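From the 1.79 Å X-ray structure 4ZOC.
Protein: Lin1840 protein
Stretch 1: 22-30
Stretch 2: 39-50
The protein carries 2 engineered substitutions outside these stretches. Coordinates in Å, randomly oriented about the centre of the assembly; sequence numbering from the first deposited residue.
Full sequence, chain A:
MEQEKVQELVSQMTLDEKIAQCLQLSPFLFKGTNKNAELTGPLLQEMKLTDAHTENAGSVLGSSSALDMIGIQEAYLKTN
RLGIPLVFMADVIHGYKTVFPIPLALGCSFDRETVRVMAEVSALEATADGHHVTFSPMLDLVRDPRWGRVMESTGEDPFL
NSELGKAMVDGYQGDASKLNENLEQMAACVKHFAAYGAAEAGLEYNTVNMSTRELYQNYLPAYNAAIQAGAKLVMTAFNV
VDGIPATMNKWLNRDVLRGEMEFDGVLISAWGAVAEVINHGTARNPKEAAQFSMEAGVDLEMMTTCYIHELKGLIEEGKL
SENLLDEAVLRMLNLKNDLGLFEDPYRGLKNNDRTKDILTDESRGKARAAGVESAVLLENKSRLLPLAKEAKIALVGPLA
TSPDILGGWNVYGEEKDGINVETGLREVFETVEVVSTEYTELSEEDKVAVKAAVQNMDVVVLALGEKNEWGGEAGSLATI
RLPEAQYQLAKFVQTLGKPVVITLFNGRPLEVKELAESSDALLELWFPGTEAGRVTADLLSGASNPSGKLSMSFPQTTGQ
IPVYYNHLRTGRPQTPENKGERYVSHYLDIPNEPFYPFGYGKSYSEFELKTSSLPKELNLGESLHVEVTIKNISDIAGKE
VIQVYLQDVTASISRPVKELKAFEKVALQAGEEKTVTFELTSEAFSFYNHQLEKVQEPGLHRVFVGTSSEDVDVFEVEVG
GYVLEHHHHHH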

ATOM      1  N   CYS A  22      24.496  15.612  24.424  1.00  9.93           N
ATOM      2  CA  CYS A  22      23.432  15.048  23.610  1.00 10.07           C
ATOM      3  C   CYS A  22      23.464  15.462  22.128  1.00 12.32           C
ATOM      4  O   CYS A  22      22.458  15.280  21.433  1.00 12.79           O
ATOM      5  N   LEU A  23      24.614  15.978  21.664  1.00  9.18           N
ATOM      6  CA  LEU A  23      24.844  16.382  20.299  1.00  9.47           C
ATOM      7  C   LEU A  23      25.931  15.516  19.614  1.00 11.06           C
ATOM      8  O   LEU A  23      26.993  15.248  20.174  1.00 11.36           O
ATOM      9  N   GLN A  24      25.633  15.096  18.398  1.00  9.55           N
ATOM     10  CA  GLN A  24      26.584  14.407  17.526  1.00  8.60           C
ATOM     11  C   GLN A  24      26.889  15.232  16.286  1.00  8.08           C
ATOM     12  O   GLN A  24      25.971  15.741  15.618  1.00  9.36           O
ATOM     13  N   LEU A  25      28.201  15.331  15.983  1.00  8.69           N
ATOM     14  CA  LEU A  25      28.712  16.130  14.867  1.00  9.14           C
ATOM     15  C   LEU A  25      29.601  15.365  13.921  1.00  9.05           C
ATOM     16  O   LEU A  25      30.246  14.416  14.330  1.00  9.32           O
ATOM     17  N   SER A  26      29.659  15.831  12.661  1.00 10.27           N
ATOM     18  CA  SER A  26      30.604  15.309  11.685  1.00 11.75           C
ATOM     19  C   SER A  26      32.030  15.655  12.150  1.00 12.23           C
ATOM     20  O   SER A  26      32.196  16.653  12.883  1.00 13.18           O
ATOM     21  N   PRO A  27      33.047  14.887  11.729  1.00 11.15           N
ATOM     22  CA  PRO A  27      34.366  15.071  12.358  1.00 11.27           C
ATOM     23  C   PRO A  27      35.019  16.445  12.114  1.00 13.80           C
ATOM     24  O   PRO A  27      35.820  16.960  12.955  1.00 14.51           O
ATOM     25  N   PHE A  28      34.736  17.009  10.954  1.00 13.28           N
ATOM     26  CA  PHE A  28      35.428  18.262  10.554  1.00 15.57           C
ATOM     27  C   PHE A  28      34.861  19.499  11.246  1.00 17.58           C
ATOM     28  O   PHE A  28      35.340  20.617  11.030  1.00 22.20           O
ATOM     29  N   LEU A  29      33.862  19.297  12.098  1.00 14.97           N
ATOM     30  CA  LEU A  29      33.398  20.335  13.046  1.00 17.32           C
ATOM     31  C   LEU A  29      34.228  20.385  14.345  1.00 16.33           C
ATOM     32  O   LEU A  29      34.024  21.242  15.173  1.00 18.49           O
ATOM     33  N   PHE A  30      35.204  19.520  14.477  1.00 14.45           N
ATOM     34  CA  PHE A  30      36.002  19.479  15.662  1.00 14.71           C
ATOM     35  C   PHE A  30      37.404  19.960  15.324  1.00 16.57           C
ATOM     36  O   PHE A  30      37.959  19.637  14.292  1.00 16.30           O
ATOM     37  N   LEU A  39      35.541  22.529   4.981  1.00 31.12           N
ATOM     38  CA  LEU A  39      34.115  22.544   5.296  1.00 28.70           C
ATOM     39  C   LEU A  39      33.805  23.138   6.668  1.00 25.23           C
ATOM     40  O   LEU A  39      32.680  23.570   6.924  1.00 28.71           O
ATOM     41  N   THR A  40      34.791  23.172   7.546  1.00 24.40           N
ATOM     42  CA  THR A  40      34.585  23.566   8.961  1.00 26.18           C
ATOM     43  C   THR A  40      34.019  24.937   9.308  1.00 27.37           C
ATOM     44  O   THR A  40      33.030  25.020  10.029  1.00 25.59           O
ATOM     45  N   GLY A  41      34.655  26.029   8.856  1.00 34.12           N
ATOM     46  CA  GLY A  41      34.128  27.403   9.139  1.00 30.83           C
ATOM     47  C   GLY A  41      32.710  27.714   8.654  1.00 23.35           C
ATOM     48  O   GLY A  41      31.853  28.139   9.415  1.00 33.38           O
ATOM     49  N   PRO A  42      32.444  27.466   7.376  1.00 31.48           N
ATOM     50  CA  PRO A  42      31.094  27.696   6.900  1.00 32.28           C
ATOM     51  C   PRO A  42      30.009  26.891   7.656  1.00 33.34           C
ATOM     52  O   PRO A  42      28.958  27.423   7.973  1.00 26.91           O
ATOM     53  N   LEU A  43      30.260  25.618   7.942  1.00 24.15           N
ATOM     54  CA  LEU A  43      29.242  24.810   8.583  1.00 24.10           C
ATOM     55  C   LEU A  43      29.092  25.160  10.092  1.00 21.20           C
ATOM     56  O   LEU A  43      28.002  25.181  10.620  1.00 20.09           O
ATOM     57  N   LEU A  44      30.170  25.461  10.785  1.00 19.83           N
ATOM     58  CA  LEU A  44      30.038  25.993  12.157  1.00 22.61           C
ATOM     59  C   LEU A  44      29.169  27.261  12.178  1.00 23.56           C
ATOM     60  O   LEU A  44      28.335  27.401  13.054  1.00 27.25           O
ATOM     61  N   GLN A  45      29.328  28.141  11.190  1.00 22.80           N
ATOM     62  CA  GLN A  45      28.583  29.399  11.161  1.00 24.71           C
ATOM     63  C   GLN A  45      27.100  29.134  10.926  1.00 22.52           C
ATOM     64  O   GLN A  45      26.256  29.653  11.632  1.00 26.10           O
ATOM     65  N   GLU A  46      26.814  28.280   9.945  1.00 26.07           N
ATOM     66  CA  GLU A  46      25.442  27.957   9.562  1.00 24.02           C
ATOM     67  C   GLU A  46      24.704  27.259  10.677  1.00 22.35           C
ATOM     68  O   GLU A  46      23.532  27.564  10.908  1.00 23.99           O
ATOM     69  N   MET A  47      25.388  26.381  11.413  1.00 21.78           N
ATOM     70  CA  MET A  47      24.768  25.658  12.586  1.00 18.76           C
ATOM     71  C   MET A  47      24.791  26.482  13.871  1.00 18.93           C
ATOM     72  O   MET A  47      24.252  26.067  14.880  1.00 18.11           O
ATOM     73  N   LYS A  48      25.509  27.606  13.822  1.00 18.27           N
ATOM     74  CA  LYS A  48      25.708  28.524  14.948  1.00 17.99           C
ATOM     75  C   LYS A  48      26.371  27.819  16.129  1.00 19.06           C
ATOM     76  O   LYS A  48      26.003  28.033  17.318  1.00 20.69           O
ATOM     77  N   LEU A  49      27.369  26.990  15.801  1.00 20.37           N
ATOM     78  CA  LEU A  49      28.093  26.228  16.830  1.00 16.66           C
ATOM     79  C   LEU A  49      29.310  27.034  17.217  1.00 17.69           C
ATOM     80  O   LEU A  49      29.977  27.587  16.324  1.00 19.94           O
ATOM     81  N   THR A  50      29.600  27.048  18.521  1.00 17.06           N
ATOM     82  CA  THR A  50      30.775  27.681  19.086  1.00 17.64           C
ATOM     83  C   THR A  50      31.718  26.654  19.684  1.00 23.68           C
ATOM     84  O   THR A  50      31.398  25.465  19.809  1.00 19.75           O
TER

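A short strand that runs into a 3-10 turn can be held against a helix by a row of aliphatic side chains closed at one end by a single hydrogen bond, and Lin1840 protein offers a compact example. At the apolar centre lies Leu29, at the close of the 3-10 segment. Its CA-to-CB bond points sideways to the second stretch, but with chi1 m and chi2 t the end of the side chain comes nearer. Leu29 CD2 lies 3.7 Å from Leu43 CD2 and 4.0 Å from Leu44 CG, while Leu29 CD1 is 4.1 Å from Met47 SD and reaches Leu49 CD1 at 4.4 Å. One leucine thus touches successive turns of the helix and Leu49 beyond it.

The helix answers with side chains spaced about one turn apart. Leu39, Leu43 and Met47 all point toward the first stretch, as the i, i+4 repeat of a helix allows. Leu43 is t, p; Met47 is m, t, p, and its CE lies 4.2 Å from Leu25 CD2. After the helix, Lys48 takes positive phi in a Schellman motif, with Leu49 N bonded to Leu44 O at 2.9 Å, and the chain turns so that Leu49 (m, t) also points toward the strand. There Leu49 CD1 meets Leu25 CD2 at 3.9 Å, and Leu49 CD2 meets Leu23 CD2 at 4.2 Å. Leu23 (t, p) and Leu25 (m, t) both point toward the second stretch, as alternate residues of a strand can, whereas the intervening Gln24 is out of reach.

Toward the other end, Phe28 points in with chi1 p and chi2 near 85°. Its ring is approached from two directions: Leu39 CD1 sits over one face, 4.0 Å from the ring centroid and 20° off the normal, in a CH-pi contact, while Leu43 CD2 lies at the edge, 3.5 Å from Phe28 CE1. Leu39, m and t, also brings its CB to 3.7 Å from Phe28 CE1, although the residue as a whole is exposed.

The polar edge is a single bond. Thr40, with chi1 m and its CA-to-CB bond sideways, donates from OG1 to the backbone oxygen Phe28 O at 2.5 Å, a very short hydrogen bond. It forms where the backbones come close, Leu29 CA and Thr40 CA being 5.3 Å apart. This is the one hydrogen bond across the two stretches; the rest of their contact is overwhelmingly apolar packing.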

ATOM      1  CB  CYS A  22      22.043  15.400  24.203  1.00 11.94           C
ATOM      2  SG  CYS A  22      21.843  14.773  25.890  1.00 13.25           S
ATOM      3  CB  LEU A  23      25.261  17.809  20.272  1.00  9.22           C
ATOM      4  CG  LEU A  23      25.645  18.364  18.908  1.00  9.52           C
ATOM      5  CD1 LEU A  23      24.462  18.536  18.001  1.00 11.09           C
ATOM      6  CD2 LEU A  23      26.366  19.651  19.134  1.00 10.90           C
ATOM      7  CB  GLN A  24      26.051  13.011  17.121  1.00  9.15           C
ATOM      8  CG  GLN A  24      27.026  12.163  16.360  1.00  8.21           C
ATOM      9  CD  GLN A  24      26.393  10.864  15.999  1.00  8.98           C
ATOM     10  OE1 GLN A  24      25.405  10.825  15.207  1.00  9.59           O
ATOM     11  NE2 GLN A  24      26.893   9.778  16.589  1.00  8.21           N
ATOM     12  CB  LEU A  25      29.453  17.364  15.381  1.00 10.54           C
ATOM     13  CG  LEU A  25      28.646  18.257  16.240  1.00 10.38           C
ATOM     14  CD1 LEU A  25      29.624  19.338  16.730  1.00 14.11           C
ATOM     15  CD2 LEU A  25      27.488  18.908  15.547  1.00 13.31           C
ATOM     16  CB  SER A  26      30.351  15.964  10.356  1.00 13.48           C
ATOM     17  OG  SER A  26      29.142  15.466   9.794  1.00 13.05           O
ATOM     18  CB  PRO A  27      35.216  13.987  11.729  1.00 11.57           C
ATOM     19  CG  PRO A  27      34.496  13.614  10.424  1.00 12.10           C
ATOM     20  CD  PRO A  27      33.037  13.724  10.836  1.00 13.05           C
ATOM     21  CB  PHE A  28      35.404  18.441   9.015  1.00 18.69           C
ATOM     22  CG  PHE A  28      34.078  18.242   8.398  1.00 17.26           C
ATOM     23  CD1 PHE A  28      33.193  19.283   8.353  1.00 18.86           C
ATOM     24  CD2 PHE A  28      33.732  17.017   7.809  1.00 20.86           C
ATOM     25  CE1 PHE A  28      31.942  19.099   7.767  1.00 23.80           C
ATOM     26  CE2 PHE A  28      32.464  16.837   7.242  1.00 22.67           C
ATOM     27  CZ  PHE A  28      31.603  17.879   7.224  1.00 20.50           C
ATOM     28  CB  LEU A  29      31.912  20.212  13.364  1.00 15.64           C
ATOM     29  CG  LEU A  29      31.079  20.261  12.092  1.00 15.81           C
ATOM     30  CD1 LEU A  29      29.652  19.828  12.260  1.00 19.52           C
ATOM     31  CD2 LEU A  29      31.114  21.666  11.508  1.00 16.06           C
ATOM     32  CB  PHE A  30      36.076  18.058  16.242  1.00 12.69           C
ATOM     33  CG  PHE A  30      34.795  17.535  16.773  1.00 11.91           C
ATOM     34  CD1 PHE A  30      33.924  16.892  15.945  1.00 14.34           C
ATOM     35  CD2 PHE A  30      34.472  17.641  18.111  1.00 12.90           C
ATOM     36  CE1 PHE A  30      32.724  16.358  16.463  1.00 11.42           C
ATOM     37  CE2 PHE A  30      33.276  17.131  18.620  1.00 14.00           C
ATOM     38  CZ  PHE A  30      32.415  16.473  17.785  1.00 12.26           C
ATOM     39  CB  LEU A  39      33.526  21.149   5.166  1.00 24.20           C
ATOM     40  CG  LEU A  39      33.708  20.395   3.829  1.00 26.16           C
ATOM     41  CD1 LEU A  39      33.002  19.024   3.891  1.00 28.11           C
ATOM     42  CD2 LEU A  39      33.237  21.217   2.635  1.00 22.84           C
ATOM     43  CB  THR A  40      35.911  23.416   9.700  1.00 23.23           C
ATOM     44  OG1 THR A  40      36.462  22.108   9.422  1.00 19.26           O
ATOM     45  CG2 THR A  40      35.734  23.632  11.187  1.00 25.61           C
ATOM     46  CB  PRO A  42      31.182  27.306   5.428  1.00 32.33           C
ATOM     47  CG  PRO A  42      32.624  27.606   5.083  1.00 34.90           C
ATOM     48  CD  PRO A  42      33.361  27.091   6.276  1.00 33.04           C
ATOM     49  CB  LEU A  43      29.517  23.330   8.290  1.00 23.74           C
ATOM     50  CG  LEU A  43      28.484  22.319   8.743  1.00 27.75           C
ATOM     51  CD1 LEU A  43      27.168  22.559   7.987  1.00 26.91           C
ATOM     52  CD2 LEU A  43      29.056  20.905   8.564  1.00 29.53           C
ATOM     53  CB  LEU A  44      31.404  26.283  12.819  1.00 24.09           C
ATOM     54  CG  LEU A  44      32.295  25.089  13.247  1.00 23.61           C
ATOM     55  CD1 LEU A  44      33.690  25.556  13.558  1.00 25.39           C
ATOM     56  CD2 LEU A  44      31.755  24.366  14.475  1.00 23.42           C
ATOM     57  CB  GLN A  45      29.113  30.350  10.085  1.00 31.71           C
ATOM     58  CG  GLN A  45      28.371  31.711  10.120  1.00 31.69           C
ATOM     59  CD  GLN A  45      29.320  32.843   9.890  1.00 48.69           C
ATOM     60  OE1 GLN A  45      30.011  33.303  10.823  1.00 63.52           O
ATOM     61  NE2 GLN A  45      29.394  33.295   8.646  1.00 53.04           N
ATOM     62  CB  GLU A  46      25.407  27.147   8.278  1.00 28.61           C
ATOM     63  CG  GLU A  46      24.094  26.426   7.997  1.00 41.24           C
ATOM     64  CD  GLU A  46      24.211  25.405   6.850  1.00 60.62           C
ATOM     65  OE1 GLU A  46      25.274  25.321   6.172  1.00 50.71           O
ATOM     66  OE2 GLU A  46      23.229  24.651   6.630  1.00 88.75           O
ATOM     67  CB  MET A  47      25.495  24.341  12.800  1.00 18.84           C
ATOM     68  CG  MET A  47      25.359  23.420  11.563  1.00 21.24           C
ATOM     69  SD  MET A  47      26.056  21.807  11.821  1.00 19.69           S
ATOM     70  CE  MET A  47      24.943  21.019  12.961  1.00 18.00           C
ATOM     71  CB  LYS A  48      24.374  29.218  15.302  1.00 20.32           C
ATOM     72  CG  LYS A  48      23.874  30.052  14.081  1.00 27.50           C
ATOM     73  CD  LYS A  48      22.422  30.485  14.112  1.00 40.67           C
ATOM     74  CE  LYS A  48      22.042  31.266  15.367  1.00 54.46           C
ATOM     75  NZ  LYS A  48      21.266  30.476  16.386  1.00 52.80           N
ATOM     76  CB  LEU A  49      28.547  24.846  16.345  1.00 17.55           C
ATOM     77  CG  LEU A  49      27.416  23.855  16.017  1.00 18.50           C
ATOM     78  CD1 LEU A  49      27.948  22.733  15.130  1.00 20.93           C
ATOM     79  CD2 LEU A  49      26.881  23.398  17.341  1.00 19.18           C
ATOM     80  CB  THR A  50      30.295  28.541  20.247  1.00 19.53           C
ATOM     81  OG1 THR A  50      29.722  27.685  21.242  1.00 20.52           O
ATOM     82  CG2 THR A  50      29.255  29.569  19.779  1.00 22.49           C
TER